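Local coordinates for protein glyoxalase-related enzyme (Fulvimarina pelagi, PDB 3BQX) that is of unknown function but belongs to the vicinal oxygen chelate (VOC) superfamily and is related to glyoxalase, at residues A[9-14]-A[46-51]. Residues are numbered along the deposited sequence; the frame is centred on the assembly and turned at random.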
loop_
_atom_site.group_PDB
_atom_site.type_symbol
_atom_site.label_atom_id
_atom_site.label_comp_id
_atom_site.label_asym_id
_atom_site.label_seq_id
_atom_site.Cartn_x
_atom_site.Cartn_y
_atom_site.Cartn_z
ATOM N N ILE A 9 -5.052 -1.117 2.224
ATOM C CA ILE A 9 -4.380 -0.554 1.057
ATOM C C ILE A 9 -5.514 -0.583 0.042
ATOM O O ILE A 9 -6.020 -1.654 -0.288
ATOM C CB ILE A 9 -3.253 -1.441 0.477
ATOM C CG1 ILE A 9 -2.119 -1.589 1.483
ATOM C CG2 ILE A 9 -2.747 -0.837 -0.845
ATOM C CD1 ILE A 9 -1.010 -2.517 1.007
ATOM N N THR A 10 -5.944 0.576 -0.430
ATOM C CA THR A 10 -7.028 0.605 -1.401
ATOM C C THR A 10 -6.513 1.043 -2.753
ATOM O O THR A 10 -5.906 2.104 -2.883
ATOM C CB THR A 10 -8.143 1.571 -0.972
ATOM O OG1 THR A 10 -8.717 1.113 0.255
ATOM C CG2 THR A 10 -9.242 1.635 -2.024
ATOM N N LEU A 11 -6.749 0.211 -3.758
ATOM C CA LEU A 11 -6.336 0.524 -5.119
ATOM C C LEU A 11 -7.574 0.853 -5.925
ATOM O O LEU A 11 -8.553 0.112 -5.875
ATOM C CB LEU A 11 -5.633 -0.669 -5.765
ATOM C CG LEU A 11 -4.404 -1.187 -5.014
ATOM C CD1 LEU A 11 -3.849 -2.422 -5.715
ATOM C CD2 LEU A 11 -3.355 -0.077 -4.941
ATOM N N GLY A 12 -7.533 1.960 -6.664
ATOM C CA GLY A 12 -8.660 2.333 -7.502
ATOM C C GLY A 12 -8.561 1.542 -8.793
ATOM O O GLY A 12 -7.498 1.494 -9.411
ATOM N N ILE A 13 -9.663 0.919 -9.204
ATOM C CA ILE A 13 -9.677 0.107 -10.418
ATOM C C ILE A 13 -10.827 0.470 -11.352
ATOM O O ILE A 13 -11.766 1.151 -10.956
ATOM C CB ILE A 13 -9.771 -1.392 -10.061
ATOM C CG1 ILE A 13 -11.075 -1.664 -9.308
ATOM C CG2 ILE A 13 -8.561 -1.796 -9.205
ATOM C CD1 ILE A 13 -11.437 -3.140 -9.218
ATOM N N GLY A 14 -10.748 0.001 -12.593
ATOM C CA GLY A 14 -11.793 0.307 -13.554
ATOM C C GLY A 14 -12.781 -0.816 -13.797
ATOM O O GLY A 14 -13.942 -0.562 -14.121
ATOM N N PHE A 46 -3.254 -6.684 7.345
ATOM C CA PHE A 46 -4.087 -5.613 6.813
ATOM C C PHE A 46 -4.955 -6.178 5.700
ATOM O O PHE A 46 -4.840 -7.351 5.342
ATOM C CB PHE A 46 -3.187 -4.510 6.248
ATOM C CG PHE A 46 -2.439 -4.925 5.009
ATOM C CD1 PHE A 46 -2.960 -4.651 3.747
ATOM C CD2 PHE A 46 -1.254 -5.643 5.107
ATOM C CE1 PHE A 46 -2.312 -5.088 2.593
ATOM C CE2 PHE A 46 -0.596 -6.087 3.954
ATOM C CZ PHE A 46 -1.132 -5.808 2.700
ATOM N N VAL A 47 -5.807 -5.325 5.148
ATOM C CA VAL A 47 -6.710 -5.702 4.071
ATOM C C VAL A 47 -6.348 -4.963 2.787
ATOM O O VAL A 47 -6.007 -3.777 2.827
ATOM C CB VAL A 47 -8.164 -5.343 4.449
ATOM C CG1 VAL A 47 -9.120 -5.722 3.337
ATOM C CG2 VAL A 47 -8.545 -6.046 5.738
ATOM N N LEU A 48 -6.392 -5.673 1.662
ATOM C CA LEU A 48 -6.145 -5.082 0.354
ATOM C C LEU A 48 -7.522 -4.916 -0.273
ATOM O O LEU A 48 -8.303 -5.872 -0.329
ATOM C CB LEU A 48 -5.289 -6.004 -0.530
ATOM C CG LEU A 48 -5.217 -5.604 -2.015
ATOM C CD1 LEU A 48 -4.441 -4.303 -2.168
ATOM C CD2 LEU A 48 -4.535 -6.705 -2.819
ATOM N N ALA A 49 -7.836 -3.705 -0.715
ATOM C CA ALA A 49 -9.119 -3.440 -1.341
ATOM C C ALA A 49 -8.927 -2.924 -2.751
ATOM O O ALA A 49 -8.004 -2.154 -3.009
ATOM C CB ALA A 49 -9.891 -2.409 -0.533
ATOM N N THR A 50 -9.779 -3.381 -3.666
ATOM C CA THR A 50 -9.769 -2.902 -5.050
ATOM C C THR A 50 -11.181 -2.338 -5.227
ATOM O O THR A 50 -12.161 -3.079 -5.275
ATOM C CB THR A 50 -9.474 -4.032 -6.059
ATOM O OG1 THR A 50 -10.444 -5.080 -5.926
ATOM C CG2 THR A 50 -8.091 -4.596 -5.814
ATOM N N TRP A 51 -11.259 -1.012 -5.288
ATOM C CA TRP A 51 -12.511 -0.266 -5.359
ATOM C C TRP A 51 -12.632 0.478 -6.686
ATOM O O TRP A 51 -11.659 1.069 -7.142
ATOM C CB TRP A 51 -12.484 0.744 -4.210
ATOM C CG TRP A 51 -13.777 1.281 -3.732
ATOM C CD1 TRP A 51 -15.032 0.870 -4.084
ATOM C CD2 TRP A 51 -13.947 2.275 -2.717
ATOM N NE1 TRP A 51 -15.973 1.547 -3.339
ATOM C CE2 TRP A 51 -15.333 2.413 -2.494
ATOM C CE3 TRP A 51 -13.058 3.061 -1.969
ATOM C CZ2 TRP A 51 -15.855 3.305 -1.553
ATOM C CZ3 TRP A 51 -13.579 3.948 -1.031
ATOM C CH2 TRP A 51 -14.965 4.059 -0.831
#
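Ile9 meets Phe46 through its longer branch: CG1 stands beside the backbone N (chi1 -64°), and an extended chi2 of 177° carries CD1 out to the ring. There CD1 lies 3.3 Å from Phe46 CE1, approaching the ring obliquely. This is tight apolar packing. On the face that carries Ile9, a chi2 of 68° turns Leu48 CD1 to touch both Ile9 CB and Leu11 CD1, each at 4.1 Å. Further along, Ile13 CD1 rests 3.8 Å from Thr50 CB. The other face carries Thr10 and Trp51. Thr10 CG2 sits at the edge of the indole, near its plane, 4.1 Å from Trp51 CE3. Trp51 NE1 is hydrogen-bonded to Glu37 OE2, next to strand 38-42.

The backbones run parallel. Five hydrogen bonds join them, from Ile9 N to Val47 O at one end to Ile13 N to Trp51 O at the other. Two of them, Ala49 N to Ile9 O and Leu11 N to Ala49 O, are short and nearly straight, both 2.8 Å. At the Ile13 end the donor stands above the carbonyl plane of Trp51.

Strands 8-13 and 47-52 are first and last in chain order but neighbours in a four-stranded sheet of order 1-4-3-2, as in the beta-alpha-beta-beta-beta modules of VOC proteins. Helix 16-26 packs against Leu11, Ile13 and Thr50. The five bonds satisfy buried amides and carbonyls that face each other and set the register. Strand 8-13 is the edge strand within this chain, and its other side pairs antiparallel with a strand of the second subunit, so the sheet continues across the interface.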